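Local coordinates for HRDC domain-containing protein (Bifidobacterium adolescentis ATCC 15703, PDB 3CYM), which is uncharacterised but probably acts as a ribonuclease D-like 3'-5' exonuclease that binds nucleic acid, at residues Leu147-Ser152 with Ala170-Leu175; Glu12-Val17 with Leu176-Thr181; Gln364-Val369 with Asn395-Asp400; Arg405-Phe410 with Leu423-Val428. One frame throughout, in Å; residues are numbered along the deposited sequence. Where two conformers were deposited one is given.

Contact 1 and the helix of contact 2 lie in the 3'-5' exonuclease region, contacts 3 and 4 in the all-helical C-terminal region, and the two pairs are about 42 to 46 Å apart between centres. Helices 163-174 and 176-190, consecutive in the chain, carry the second segments of contacts 1 and 2, whose centres are 10 Å apart and whose side chains touch; contact 2 reaches back to the N-terminal loop and so encloses contact 1 in sequence. Contacts 3 and 4, 12 Å apart, follow later and tie together helices 360-380, 390-397, 407-414 and 418-433. Contact 1 alone of the four includes a residue of the sodium site, Asp-172.

Contact 1 (Leu147-Ser152 with Ala170-Leu175); sequences LAKEHS and ALDVEL. With NA (sodium ion), chain B.
Leu-147, Asp-172 and Lys-149 bury most of the surface here, in two adjoining patches, one apolar and one charged. The two methyls of Leu-147 divide the work. CD2 lies 3.9 Å from CD1 of Leu-175, the two side chains running antiparallel alongside each other, and 4.1 Å from CD2 of Leu-171, while Leu-147 CD1 approaches the carbonyl oxygen of Leu-171. Lys-149 starts beside this patch at the centre of an inverse gamma turn; bends at chi2 (-91°) and chi3 (-85°) curl its chain round to the carboxylate of Asp-172, the Lys-149 and Asp-172 side chains crossing at about a right angle. NZ straddles that group, 2.9 Å from Asp-172 OD2 and 3.0 Å from OD1, a salt bridge whose individual hydrogen bonds are weak; the same NZ is also bonded to Tyr-168. Asp-172 OD2 additionally binds the sodium ion at 2.5 Å, so lysine and metal share one oxygen. Asp-44 and Glu-46, from strand 40-47, and three waters complete the ion's shell, at the acidic metal site of this exonuclease fold. Helix 135-143 packs on Leu-147 and Leu-175 through Thr-139, whereas strand 68-72 lies against Ala-170 and Val-173 of helix 163-174.

Contact 2 (Glu12-Val17 with Leu176-Thr181); sequences EPREGV and LIELET
Arg-14 and Glu-178 reach for each other from opposite directions, with CA atoms 13.2 Å apart, and meet in a salt bridge near the protein surface, made by one of two modelled conformers of the arginine. The touching atoms are NH2 of Arg-14 and OE2 of Glu-178, at 2.8 Å; Glu-178 OE1 stays 3.5 Å from the same NH2. The guanidinium and carboxylate planes are turned 67° apart, so this is not the flat, two-pronged pairing of parallel groups, and OE2 approaches the guanidinium obliquely. A bend at chi2 (96°) turns the Glu-178 carboxylate out of line with its stem and toward Arg-14. On the loop side, Arg-14 sits in a type I beta turn from Pro-13 to Gly-16, closed by Gly-16 N to Pro-13 O at 3.1 Å. The bridge joins the loop between strands 8-9 and 20-21 to the first turns of helix 176-190, in the exonuclease fold. Along that helix, Thr-181 OG1 bonds back to Ile-177 O at 3.0 Å, and Thr-181 N reaches the same oxygen from the opposite face. Arg-14 NE also forms a salt bridge with Glu-174 OE2, which accepts from Arg-14 N, and NH1 lies close to the like-charged Lys-63.

Contact 3 (Gln364-Val369 with Asn395-Asp400); sequences QVLNRV and NLCWTD
Cys-397 turns its SG beside its own backbone N (chi1 -63°), which aims the sulfur at the surface of helix 360-380, where Val-365 and Val-369 each offer a methyl. This is helix-helix packing in the C-terminal HRDC-like region: Cys-397, near the end of helix 390-397, projects between side chains one turn apart on the longer helix, and its CA comes within 5.6 Å of that of Leu-366. The two valines use different branches. Val-365 extends CG1, the methyl opposite its backbone N (chi1 174°), to 4.0 Å from Cys-397 SG; Val-369 uses CG2, the methyl beside its N. Leu-366 meets the cysteine with its stem, CB lying 4.0 Å from Cys-397 CB, and its CD1 also passes close to the cysteine. No hydrogen bond crosses the contact, and all four touching residues are buried, the sulfur being surrounded on this side by aliphatic carbon. Trp-355 of helix 352-358 packs on both Leu-366 and Cys-397, while Ile-432 of helix 418-433 touches both valines. The sulfur also rests against the backbone of the longer helix, with Leu-366 CA 3.8 Å from Cys-397 SG; the nearest methyl to that sulfur is Val-369 CG2, at 3.7 Å.

Contact 4 (Arg405-Phe410 with Leu423-Val428); sequences RDVARF and LVAESV
Helix 407-414 and helix 418-433 come close enough for the CA atoms of Ala-408 and Ala-425 to lie 5.1 Å apart, at a point where the second helix is kinked, the N atoms of Glu-426 and Ser-427 lacking bonds to the preceding turn. The small side chains permit this approach: Ala-425 CB rests 3.8 Å from Ala-408 CA and 3.9 Å from Ala-408 CB, methyl against methyl. Val-407 and Val-428 supply the rest of the apolar surface. Val-407 CG1, placed opposite the backbone N (chi1 175°), leans over the next turn of helix 418-433, where it meets CG1 of Val-428 at 3.8 Å and the carbonyl oxygen of Ala-425 at 3.4 Å. Val-428 also holds its CG1 opposite its own N, so the two valines meet branch to branch at a slant. At the start of the first helix Asp-406 is the N-cap: its OD2 accepts a weak bond from Arg-409 N, 3.3 Å away, while OD1 lies near NE of Arg-409 as a charge pair without a directed N-H. Just before the cap, CE1 of Phe-410 lies over the centre of the Arg-405 guanidinium, whose NE is above the rim of the ring and bonds to Leu-396 O of helix 390-397; Leu-396 also packs on Val-428. With no hydrogen bond or salt bridge between the two segments, their contact rests on apolar packing of alanine and valine carbon, largely buried; the capping bond lies to one side, at the helix start.

Contact 1 (Leu147-Ser152 with Ala170-Leu175)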
loop_
_atom_site.group_PDB
_atom_site.type_symbol
_atom_site.label_atom_id
_atom_site.label_comp_id
_atom_site.label_asym_id
_atom_site.label_seq_id
_atom_site.Cartn_x
_atom_site.Cartn_y
_atom_site.Cartn_z
ATOM N N LEU A 147 20.093 -5.044 -7.030
ATOM C CA LEU A 147 19.994 -3.980 -6.039
ATOM C C LEU A 147 19.907 -4.629 -4.658
ATOM O O LEU A 147 19.024 -5.458 -4.418
ATOM C CB LEU A 147 18.757 -3.106 -6.298
ATOM C CG LEU A 147 18.539 -2.491 -7.690
ATOM C CD1 LEU A 147 17.143 -1.891 -7.807
ATOM C CD2 LEU A 147 19.602 -1.440 -8.032
ATOM N N ALA A 148 20.837 -4.281 -3.767
ATOM C CA ALA A 148 20.798 -4.768 -2.382
ATOM C C ALA A 148 19.875 -3.870 -1.575
ATOM O O ALA A 148 20.288 -2.812 -1.108
ATOM C CB ALA A 148 22.193 -4.785 -1.779
ATOM N N LYS A 149 18.622 -4.286 -1.421
ATOM C CA LYS A 149 17.582 -3.418 -0.857
ATOM C C LYS A 149 17.671 -3.336 0.673
ATOM O O LYS A 149 16.903 -3.978 1.397
ATOM C CB LYS A 149 16.202 -3.876 -1.339
ATOM C CG LYS A 149 16.030 -3.806 -2.863
ATOM C CD LYS A 149 15.458 -2.469 -3.314
ATOM C CE LYS A 149 13.931 -2.476 -3.243
ATOM N NZ LYS A 149 13.361 -1.124 -2.984
ATOM N N GLU A 150 18.609 -2.512 1.143
ATOM C CA GLU A 150 19.078 -2.536 2.536
ATOM C C GLU A 150 18.351 -1.606 3.520
ATOM O O GLU A 150 18.336 -1.879 4.722
ATOM C CB GLU A 150 20.592 -2.275 2.596
ATOM C CG GLU A 150 21.452 -3.413 2.034
ATOM C CD GLU A 150 22.953 -3.178 2.188
ATOM O OE1 GLU A 150 23.693 -4.173 2.358
ATOM O OE2 GLU A 150 23.398 -2.012 2.136
ATOM N N HIS A 151 17.761 -0.522 3.019
ATOM C CA HIS A 151 17.171 0.506 3.887
ATOM C C HIS A 151 15.667 0.687 3.670
ATOM O O HIS A 151 15.137 1.799 3.782
ATOM C CB HIS A 151 17.938 1.829 3.738
ATOM C CG HIS A 151 19.409 1.690 3.980
ATOM N ND1 HIS A 151 19.950 1.614 5.247
ATOM C CD2 HIS A 151 20.449 1.571 3.121
ATOM C CE1 HIS A 151 21.261 1.473 5.157
ATOM N NE2 HIS A 151 21.589 1.443 3.877
ATOM N N SER A 152 14.997 -0.435 3.404
ATOM C CA SER A 152 13.561 -0.458 3.112
ATOM C C SER A 152 12.699 -0.074 4.312
ATOM O O SER A 152 11.707 0.641 4.162
ATOM C CB SER A 152 13.139 -1.834 2.574
ATOM O OG SER A 152 13.199 -2.835 3.578
ATOM N N ALA A 170 17.973 6.710 -4.287
ATOM C CA ALA A 170 18.418 6.955 -5.652
ATOM C C ALA A 170 18.394 5.681 -6.494
ATOM O O ALA A 170 17.883 5.687 -7.616
ATOM C CB ALA A 170 19.793 7.543 -5.648
ATOM N N LEU A 171 18.925 4.589 -5.946
ATOM C CA LEU A 171 18.954 3.313 -6.663
ATOM C C LEU A 171 17.571 2.771 -7.028
ATOM O O LEU A 171 17.434 2.050 -8.010
ATOM C CB LEU A 171 19.793 2.259 -5.921
ATOM C CG LEU A 171 21.313 2.388 -6.118
ATOM C CD1 LEU A 171 22.042 1.545 -5.074
ATOM C CD2 LEU A 171 21.760 2.005 -7.531
ATOM N N ASP A 172 16.551 3.152 -6.259
ATOM C CA ASP A 172 15.174 2.752 -6.547
ATOM C C ASP A 172 14.506 3.397 -7.777
ATOM O O ASP A 172 13.529 2.849 -8.301
ATOM C CB ASP A 172 14.301 2.942 -5.308
ATOM C CG ASP A 172 14.187 1.683 -4.479
ATOM O OD1 ASP A 172 14.883 0.682 -4.762
ATOM O OD2 ASP A 172 13.371 1.690 -3.531
ATOM N N VAL A 173 15.019 4.546 -8.226
ATOM C CA VAL A 173 14.584 5.162 -9.499
ATOM C C VAL A 173 15.621 5.056 -10.624
ATOM O O VAL A 173 15.309 5.338 -11.774
ATOM C CB VAL A 173 14.175 6.644 -9.352
ATOM C CG1 VAL A 173 12.977 6.780 -8.462
ATOM C CG2 VAL A 173 15.334 7.491 -8.851
ATOM N N GLU A 174 16.836 4.632 -10.273
ATOM C CA GLU A 174 17.999 4.551 -11.177
ATOM C C GLU A 174 17.811 3.708 -12.451
ATOM O O GLU A 174 18.377 4.034 -13.496
ATOM C CB GLU A 174 19.227 4.078 -10.370
ATOM C CG GLU A 174 20.512 3.647 -11.132
ATOM C CD GLU A 174 21.264 4.791 -11.814
ATOM O OE1 GLU A 174 20.831 5.960 -11.716
ATOM O OE2 GLU A 174 22.298 4.514 -12.468
ATOM N N LEU A 175 17.010 2.650 -12.374
ATOM C CA LEU A 175 16.893 1.704 -13.493
ATOM C C LEU A 175 15.507 1.595 -14.109
ATOM O O LEU A 175 15.290 0.765 -14.988
ATOM C CB LEU A 175 17.382 0.311 -13.070
ATOM C CG LEU A 175 18.833 0.230 -12.580
ATOM C CD1 LEU A 175 19.092 -1.095 -11.896
ATOM C CD2 LEU A 175 19.815 0.473 -13.725
HETATM NA NA NA B . 11.236 2.425 -2.537
HETATM O O HOH W 1 11.558 1.344 -0.327
HETATM O O HOH W 2 9.574 1.299 -3.778
HETATM O O HOH W 3 9.190 3.085 -1.562
#

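Contact 2 (Glu12-Val17 with Leu176-Thr181)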
loop_
_atom_site.group_PDB
_atom_site.type_symbol
_atom_site.label_atom_id
_atom_site.label_comp_id
_atom_site.label_asym_id
_atom_site.label_seq_id
_atom_site.Cartn_x
_atom_site.Cartn_y
_atom_site.Cartn_z
ATOM N N GLU A 12 25.956 1.732 -6.394
ATOM C CA GLU A 12 25.580 3.148 -6.438
ATOM C C GLU A 12 25.049 3.494 -7.835
ATOM O O GLU A 12 25.313 2.751 -8.779
ATOM C CB GLU A 12 26.792 4.035 -6.139
ATOM C CG GLU A 12 27.422 3.859 -4.765
ATOM C CD GLU A 12 28.233 5.062 -4.332
ATOM O OE1 GLU A 12 28.468 5.961 -5.175
ATOM O OE2 GLU A 12 28.618 5.113 -3.142
ATOM N N PRO A 13 24.294 4.614 -7.977
ATOM C CA PRO A 13 23.941 5.101 -9.310
ATOM C C PRO A 13 25.165 5.499 -10.120
ATOM O O PRO A 13 26.224 5.794 -9.544
ATOM C CB PRO A 13 23.102 6.351 -9.012
ATOM C CG PRO A 13 22.566 6.128 -7.682
ATOM C CD PRO A 13 23.682 5.466 -6.940
ATOM N N ARG A 14 25.008 5.507 -11.444
ATOM C CA ARG A 14 26.087 5.849 -12.373
ATOM C C ARG A 14 26.550 7.287 -12.174
ATOM O O ARG A 14 27.729 7.589 -12.315
ATOM C CB ARG A 14 25.642 5.639 -13.826
ATOM C CG ARG A 14 25.158 4.225 -14.134
ATOM C CD ARG A 14 24.510 4.137 -15.504
ATOM N NE ARG A 14 23.215 3.460 -15.438
ATOM C CZ ARG A 14 22.042 4.080 -15.541
ATOM N NH1 ARG A 14 21.997 5.392 -15.722
ATOM N NH2 ARG A 14 20.913 3.390 -15.461
ATOM N N GLU A 15 25.614 8.159 -11.815
ATOM C CA GLU A 15 25.898 9.577 -11.623
ATOM C C GLU A 15 26.344 9.893 -10.198
ATOM O O GLU A 15 26.676 11.038 -9.883
ATOM C CB GLU A 15 24.662 10.410 -11.991
ATOM C CG GLU A 15 24.721 11.107 -13.353
ATOM C CD GLU A 15 25.026 10.176 -14.519
ATOM O OE1 GLU A 15 25.827 10.575 -15.389
ATOM O OE2 GLU A 15 24.467 9.057 -14.577
ATOM N N GLY A 16 26.359 8.874 -9.344
ATOM C CA GLY A 16 26.757 9.026 -7.955
ATOM C C GLY A 16 25.559 9.232 -7.053
ATOM O O GLY A 16 24.422 9.353 -7.523
ATOM N N VAL A 17 25.827 9.274 -5.750
ATOM C CA VAL A 17 24.801 9.502 -4.735
ATOM C C VAL A 17 24.435 10.992 -4.720
ATOM O O VAL A 17 25.294 11.840 -4.469
ATOM C CB VAL A 17 25.277 9.045 -3.339
ATOM C CG1 VAL A 17 24.116 8.991 -2.367
ATOM C CG2 VAL A 17 25.927 7.682 -3.429
ATOM N N LEU A 176 14.578 2.436 -13.657
ATOM C CA LEU A 176 13.190 2.350 -14.098
ATOM C C LEU A 176 12.939 2.698 -15.579
ATOM O O LEU A 176 12.076 2.090 -16.203
ATOM C CB LEU A 176 12.272 3.182 -13.195
ATOM C CG LEU A 176 12.132 2.757 -11.735
ATOM C CD1 LEU A 176 11.077 3.594 -11.050
ATOM C CD2 LEU A 176 11.781 1.269 -11.613
ATOM N N ILE A 177 13.682 3.650 -16.145
ATOM C CA ILE A 177 13.478 3.957 -17.565
ATOM C C ILE A 177 13.985 2.815 -18.457
ATOM O O ILE A 177 13.365 2.496 -19.469
ATOM C CB ILE A 177 13.926 5.408 -18.004
ATOM C CG1 ILE A 177 15.367 5.459 -18.493
ATOM C CG2 ILE A 177 13.661 6.481 -16.914
ATOM C CD1 ILE A 177 15.470 5.512 -19.980
ATOM N N GLU A 178 15.086 2.186 -18.047
ATOM C CA GLU A 178 15.635 1.022 -18.747
ATOM C C GLU A 178 14.760 -0.212 -18.553
ATOM O O GLU A 178 14.662 -1.050 -19.452
ATOM C CB GLU A 178 17.077 0.723 -18.307
ATOM C CG GLU A 178 18.094 1.768 -18.732
ATOM C CD GLU A 178 18.385 2.803 -17.654
ATOM O OE1 GLU A 178 17.624 2.891 -16.664
ATOM O OE2 GLU A 178 19.387 3.535 -17.799
ATOM N N LEU A 179 14.139 -0.321 -17.379
ATOM C CA LEU A 179 13.170 -1.384 -17.113
ATOM C C LEU A 179 11.993 -1.307 -18.065
ATOM O O LEU A 179 11.694 -2.291 -18.743
ATOM C CB LEU A 179 12.651 -1.329 -15.678
ATOM C CG LEU A 179 13.279 -2.233 -14.621
ATOM C CD1 LEU A 179 12.388 -2.196 -13.382
ATOM C CD2 LEU A 179 13.484 -3.669 -15.127
ATOM N N GLU A 180 11.358 -0.132 -18.122
ATOM C CA GLU A 180 10.213 0.131 -19.002
ATOM C C GLU A 180 10.488 -0.282 -20.449
ATOM O O GLU A 180 9.654 -0.939 -21.065
ATOM C CB GLU A 180 9.794 1.610 -18.949
ATOM C CG GLU A 180 8.875 2.001 -20.117
ATOM C CD GLU A 180 8.446 3.454 -20.155
ATOM O OE1 GLU A 180 7.279 3.705 -20.526
ATOM O OE2 GLU A 180 9.258 4.345 -19.839
ATOM N N THR A 181 11.661 0.101 -20.962
ATOM C CA THR A 181 12.085 -0.177 -22.343
ATOM C C THR A 181 12.102 -1.681 -22.654
ATOM O O THR A 181 11.431 -2.117 -23.588
ATOM C CB THR A 181 13.461 0.479 -22.659
ATOM O OG1 THR A 181 13.398 1.882 -22.369
ATOM C CG2 THR A 181 13.834 0.301 -24.121
#

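Contact 3 (Gln364-Val369 with Asn395-Asp400)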
loop_
_atom_site.group_PDB
_atom_site.type_symbol
_atom_site.label_atom_id
_atom_site.label_comp_id
_atom_site.label_asym_id
_atom_site.label_seq_id
_atom_site.Cartn_x
_atom_site.Cartn_y
_atom_site.Cartn_z
ATOM N N GLN A 364 -19.923 -25.826 -6.353
ATOM C CA GLN A 364 -19.791 -26.646 -7.559
ATOM C C GLN A 364 -19.703 -25.798 -8.824
ATOM O O GLN A 364 -18.881 -26.067 -9.709
ATOM C CB GLN A 364 -20.955 -27.630 -7.674
ATOM C CG GLN A 364 -20.546 -29.077 -7.507
ATOM C CD GLN A 364 -20.383 -29.506 -6.062
ATOM O OE1 GLN A 364 -19.539 -30.343 -5.752
ATOM N NE2 GLN A 364 -21.198 -28.946 -5.173
ATOM N N VAL A 365 -20.552 -24.773 -8.894
ATOM C CA VAL A 365 -20.555 -23.804 -9.994
ATOM C C VAL A 365 -19.264 -22.975 -10.004
ATOM O O VAL A 365 -18.650 -22.790 -11.061
ATOM C CB VAL A 365 -21.797 -22.878 -9.917
ATOM C CG1 VAL A 365 -21.737 -21.754 -10.968
ATOM C CG2 VAL A 365 -23.065 -23.701 -10.079
ATOM N N LEU A 366 -18.860 -22.497 -8.824
ATOM C CA LEU A 366 -17.621 -21.727 -8.655
ATOM C C LEU A 366 -16.381 -22.508 -9.069
ATOM O O LEU A 366 -15.504 -21.958 -9.734
ATOM C CB LEU A 366 -17.475 -21.222 -7.217
ATOM C CG LEU A 366 -16.232 -20.412 -6.816
ATOM C CD1 LEU A 366 -16.138 -19.046 -7.502
ATOM C CD2 LEU A 366 -16.174 -20.259 -5.314
ATOM N N ASN A 367 -16.317 -23.782 -8.685
ATOM C CA ASN A 367 -15.178 -24.627 -9.028
ATOM C C ASN A 367 -15.056 -24.882 -10.532
ATOM O O ASN A 367 -13.945 -24.917 -11.055
ATOM C CB ASN A 367 -15.187 -25.933 -8.225
ATOM C CG ASN A 367 -14.809 -25.725 -6.769
ATOM O OD1 ASN A 367 -14.278 -24.679 -6.389
ATOM N ND2 ASN A 367 -15.083 -26.725 -5.942
ATOM N N ARG A 368 -16.196 -25.031 -11.213
ATOM C CA ARG A 368 -16.237 -25.045 -12.683
ATOM C C ARG A 368 -15.726 -23.723 -13.283
ATOM O O ARG A 368 -14.968 -23.735 -14.247
ATOM C CB ARG A 368 -17.645 -25.363 -13.212
ATOM C CG ARG A 368 -18.132 -26.789 -12.919
ATOM C CD ARG A 368 -19.188 -27.268 -13.917
ATOM N NE ARG A 368 -20.331 -26.358 -14.021
ATOM C CZ ARG A 368 -21.457 -26.465 -13.312
ATOM N NH1 ARG A 368 -21.612 -27.442 -12.431
ATOM N NH2 ARG A 368 -22.434 -25.587 -13.484
ATOM N N VAL A 369 -16.128 -22.598 -12.694
ATOM C CA VAL A 369 -15.642 -21.270 -13.106
ATOM C C VAL A 369 -14.132 -21.106 -12.863
ATOM O O VAL A 369 -13.399 -20.672 -13.758
ATOM C CB VAL A 369 -16.467 -20.145 -12.418
ATOM C CG1 VAL A 369 -15.770 -18.775 -12.486
ATOM C CG2 VAL A 369 -17.849 -20.089 -13.024
ATOM N N ASN A 395 -18.046 -13.398 -6.235
ATOM C CA ASN A 395 -19.254 -12.572 -6.267
ATOM C C ASN A 395 -20.270 -13.044 -7.323
ATOM O O ASN A 395 -21.466 -13.137 -7.038
ATOM C CB ASN A 395 -18.894 -11.086 -6.454
ATOM C CG ASN A 395 -18.210 -10.480 -5.221
ATOM O OD1 ASN A 395 -18.113 -11.116 -4.165
ATOM N ND2 ASN A 395 -17.737 -9.241 -5.355
ATOM N N LEU A 396 -19.772 -13.383 -8.514
ATOM C CA LEU A 396 -20.583 -13.898 -9.632
ATOM C C LEU A 396 -21.325 -15.200 -9.318
ATOM O O LEU A 396 -22.477 -15.379 -9.711
ATOM C CB LEU A 396 -19.696 -14.076 -10.873
ATOM C CG LEU A 396 -20.216 -14.729 -12.162
ATOM C CD1 LEU A 396 -21.098 -13.792 -12.988
ATOM C CD2 LEU A 396 -19.030 -15.189 -12.982
ATOM N N CYS A 397 -20.654 -16.100 -8.609
ATOM C CA CYS A 397 -21.217 -17.400 -8.281
ATOM C C CYS A 397 -21.975 -17.392 -6.950
ATOM O O CYS A 397 -22.571 -18.397 -6.563
ATOM C CB CYS A 397 -20.121 -18.464 -8.298
ATOM S SG CYS A 397 -19.376 -18.658 -9.935
ATOM N N TRP A 398 -21.973 -16.243 -6.274
ATOM C CA TRP A 398 -22.683 -16.072 -5.004
ATOM C C TRP A 398 -24.175 -15.836 -5.226
ATOM O O TRP A 398 -24.709 -14.756 -4.954
ATOM C CB TRP A 398 -22.057 -14.935 -4.198
ATOM C CG TRP A 398 -22.486 -14.900 -2.757
ATOM C CD1 TRP A 398 -23.116 -13.872 -2.125
ATOM C CD2 TRP A 398 -22.332 -15.942 -1.778
ATOM N NE1 TRP A 398 -23.359 -14.200 -0.813
ATOM C CE2 TRP A 398 -22.890 -15.464 -0.573
ATOM C CE3 TRP A 398 -21.776 -17.230 -1.800
ATOM C CZ2 TRP A 398 -22.909 -16.224 0.598
ATOM C CZ3 TRP A 398 -21.794 -17.986 -0.634
ATOM C CH2 TRP A 398 -22.353 -17.476 0.547
ATOM N N THR A 399 -24.837 -16.876 -5.720
ATOM C CA THR A 399 -26.220 -16.815 -6.166
ATOM C C THR A 399 -26.770 -18.239 -6.338
ATOM O O THR A 399 -26.027 -19.185 -6.627
ATOM C CB THR A 399 -26.367 -16.012 -7.498
ATOM O OG1 THR A 399 -27.711 -16.101 -7.980
ATOM C CG2 THR A 399 -25.419 -16.535 -8.575
ATOM N N ASP A 400 -28.075 -18.388 -6.154
ATOM C CA ASP A 400 -28.735 -19.659 -6.427
ATOM C C ASP A 400 -29.303 -19.694 -7.852
ATOM O O ASP A 400 -29.952 -20.666 -8.257
ATOM C CB ASP A 400 -29.813 -19.931 -5.377
ATOM C CG ASP A 400 -29.224 -20.202 -4.002
ATOM O OD1 ASP A 400 -29.830 -19.761 -3.004
ATOM O OD2 ASP A 400 -28.150 -20.843 -3.911
#

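Contact 4 (Arg405-Phe410 with Leu423-Val428)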
loop_
_atom_site.group_PDB
_atom_site.type_symbol
_atom_site.label_atom_id
_atom_site.label_comp_id
_atom_site.label_asym_id
_atom_site.label_seq_id
_atom_site.Cartn_x
_atom_site.Cartn_y
_atom_site.Cartn_z
ATOM N N ARG A 405 -27.126 -14.941 -14.808
ATOM C CA ARG A 405 -26.114 -13.886 -14.823
ATOM C C ARG A 405 -25.803 -13.466 -16.253
ATOM O O ARG A 405 -25.657 -14.312 -17.145
ATOM C CB ARG A 405 -24.810 -14.359 -14.176
ATOM C CG ARG A 405 -24.862 -14.646 -12.694
ATOM C CD ARG A 405 -25.088 -13.396 -11.882
ATOM N NE ARG A 405 -24.314 -13.443 -10.644
ATOM C CZ ARG A 405 -24.626 -12.798 -9.527
ATOM N NH1 ARG A 405 -25.715 -12.040 -9.464
ATOM N NH2 ARG A 405 -23.836 -12.908 -8.470
ATOM N N ASP A 406 -25.716 -12.161 -16.474
ATOM C CA ASP A 406 -25.060 -11.661 -17.669
ATOM C C ASP A 406 -23.606 -11.568 -17.245
ATOM O O ASP A 406 -23.210 -10.595 -16.610
ATOM C CB ASP A 406 -25.614 -10.291 -18.087
ATOM C CG ASP A 406 -25.052 -9.794 -19.431
ATOM O OD1 ASP A 406 -25.742 -8.963 -20.061
ATOM O OD2 ASP A 406 -23.936 -10.194 -19.861
ATOM N N VAL A 407 -22.832 -12.596 -17.591
ATOM C CA VAL A 407 -21.451 -12.761 -17.110
ATOM C C VAL A 407 -20.573 -11.579 -17.512
ATOM O O VAL A 407 -19.950 -10.952 -16.654
ATOM C CB VAL A 407 -20.826 -14.106 -17.580
ATOM C CG1 VAL A 407 -19.362 -14.212 -17.180
ATOM C CG2 VAL A 407 -21.599 -15.285 -17.014
ATOM N N ALA A 408 -20.556 -11.265 -18.808
ATOM C CA ALA A 408 -19.773 -10.151 -19.330
ATOM C C ALA A 408 -20.110 -8.812 -18.665
ATOM O O ALA A 408 -19.199 -8.055 -18.328
ATOM C CB ALA A 408 -19.918 -10.061 -20.845
ATOM N N ARG A 409 -21.402 -8.543 -18.457
ATOM C CA ARG A 409 -21.851 -7.301 -17.813
ATOM C C ARG A 409 -21.562 -7.271 -16.309
ATOM O O ARG A 409 -21.046 -6.270 -15.802
ATOM C CB ARG A 409 -23.338 -7.023 -18.103
ATOM C CG ARG A 409 -23.915 -5.770 -17.414
ATOM C CD ARG A 409 -25.384 -5.517 -17.772
ATOM N NE ARG A 409 -26.225 -6.705 -17.597
ATOM C CZ ARG A 409 -27.557 -6.713 -17.650
ATOM N NH1 ARG A 409 -28.236 -5.591 -17.862
ATOM N NH2 ARG A 409 -28.217 -7.852 -17.482
ATOM N N PHE A 410 -21.885 -8.365 -15.609
ATOM C CA PHE A 410 -21.636 -8.483 -14.165
ATOM C C PHE A 410 -20.170 -8.268 -13.836
ATOM O O PHE A 410 -19.851 -7.566 -12.880
ATOM C CB PHE A 410 -22.077 -9.852 -13.619
ATOM C CG PHE A 410 -22.002 -9.966 -12.110
ATOM C CD1 PHE A 410 -23.101 -9.634 -11.322
ATOM C CD2 PHE A 410 -20.837 -10.407 -11.477
ATOM C CE1 PHE A 410 -23.038 -9.728 -9.935
ATOM C CE2 PHE A 410 -20.768 -10.500 -10.093
ATOM C CZ PHE A 410 -21.870 -10.169 -9.319
ATOM N N LEU A 423 -11.463 -11.842 -22.642
ATOM C CA LEU A 423 -10.718 -13.093 -22.532
ATOM C C LEU A 423 -11.491 -14.174 -21.781
ATOM O O LEU A 423 -11.381 -15.353 -22.088
ATOM C CB LEU A 423 -9.372 -12.844 -21.847
ATOM C CG LEU A 423 -8.319 -13.951 -21.823
ATOM C CD1 LEU A 423 -7.882 -14.357 -23.235
ATOM C CD2 LEU A 423 -7.133 -13.518 -20.984
ATOM N N VAL A 424 -12.299 -13.767 -20.815
ATOM C CA VAL A 424 -12.776 -14.705 -19.809
ATOM C C VAL A 424 -14.273 -15.028 -19.894
ATOM O O VAL A 424 -14.654 -16.187 -19.749
ATOM C CB VAL A 424 -12.303 -14.227 -18.381
ATOM C CG1 VAL A 424 -13.381 -14.291 -17.308
ATOM C CG2 VAL A 424 -11.017 -14.937 -17.968
ATOM N N ALA A 425 -15.095 -14.016 -20.160
ATOM C CA ALA A 425 -16.535 -14.075 -19.873
ATOM C C ALA A 425 -17.321 -15.199 -20.545
ATOM O O ALA A 425 -18.186 -15.807 -19.917
ATOM C CB ALA A 425 -17.179 -12.740 -20.153
ATOM N N GLU A 426 -17.000 -15.493 -21.803
ATOM C CA GLU A 426 -17.719 -16.530 -22.550
ATOM C C GLU A 426 -17.419 -17.920 -22.005
ATOM O O GLU A 426 -18.338 -18.733 -21.827
ATOM C CB GLU A 426 -17.403 -16.472 -24.052
ATOM C CG GLU A 426 -18.379 -17.285 -24.897
ATOM C CD GLU A 426 -18.036 -17.321 -26.372
ATOM O OE1 GLU A 426 -18.643 -18.118 -27.111
ATOM O OE2 GLU A 426 -17.155 -16.559 -26.800
ATOM N N SER A 427 -16.140 -18.181 -21.738
ATOM C CA SER A 427 -15.731 -19.466 -21.180
ATOM C C SER A 427 -16.298 -19.650 -19.777
ATOM O O SER A 427 -16.629 -20.761 -19.391
ATOM C CB SER A 427 -14.209 -19.609 -21.179
ATOM O OG SER A 427 -13.731 -19.934 -22.472
ATOM N N VAL A 428 -16.409 -18.555 -19.023
ATOM C CA VAL A 428 -16.981 -18.596 -17.678
ATOM C C VAL A 428 -18.482 -18.891 -17.775
ATOM O O VAL A 428 -18.991 -19.772 -17.077
ATOM C CB VAL A 428 -16.674 -17.293 -16.892
ATOM C CG1 VAL A 428 -17.555 -17.155 -15.662
ATOM C CG2 VAL A 428 -15.207 -17.272 -16.469
#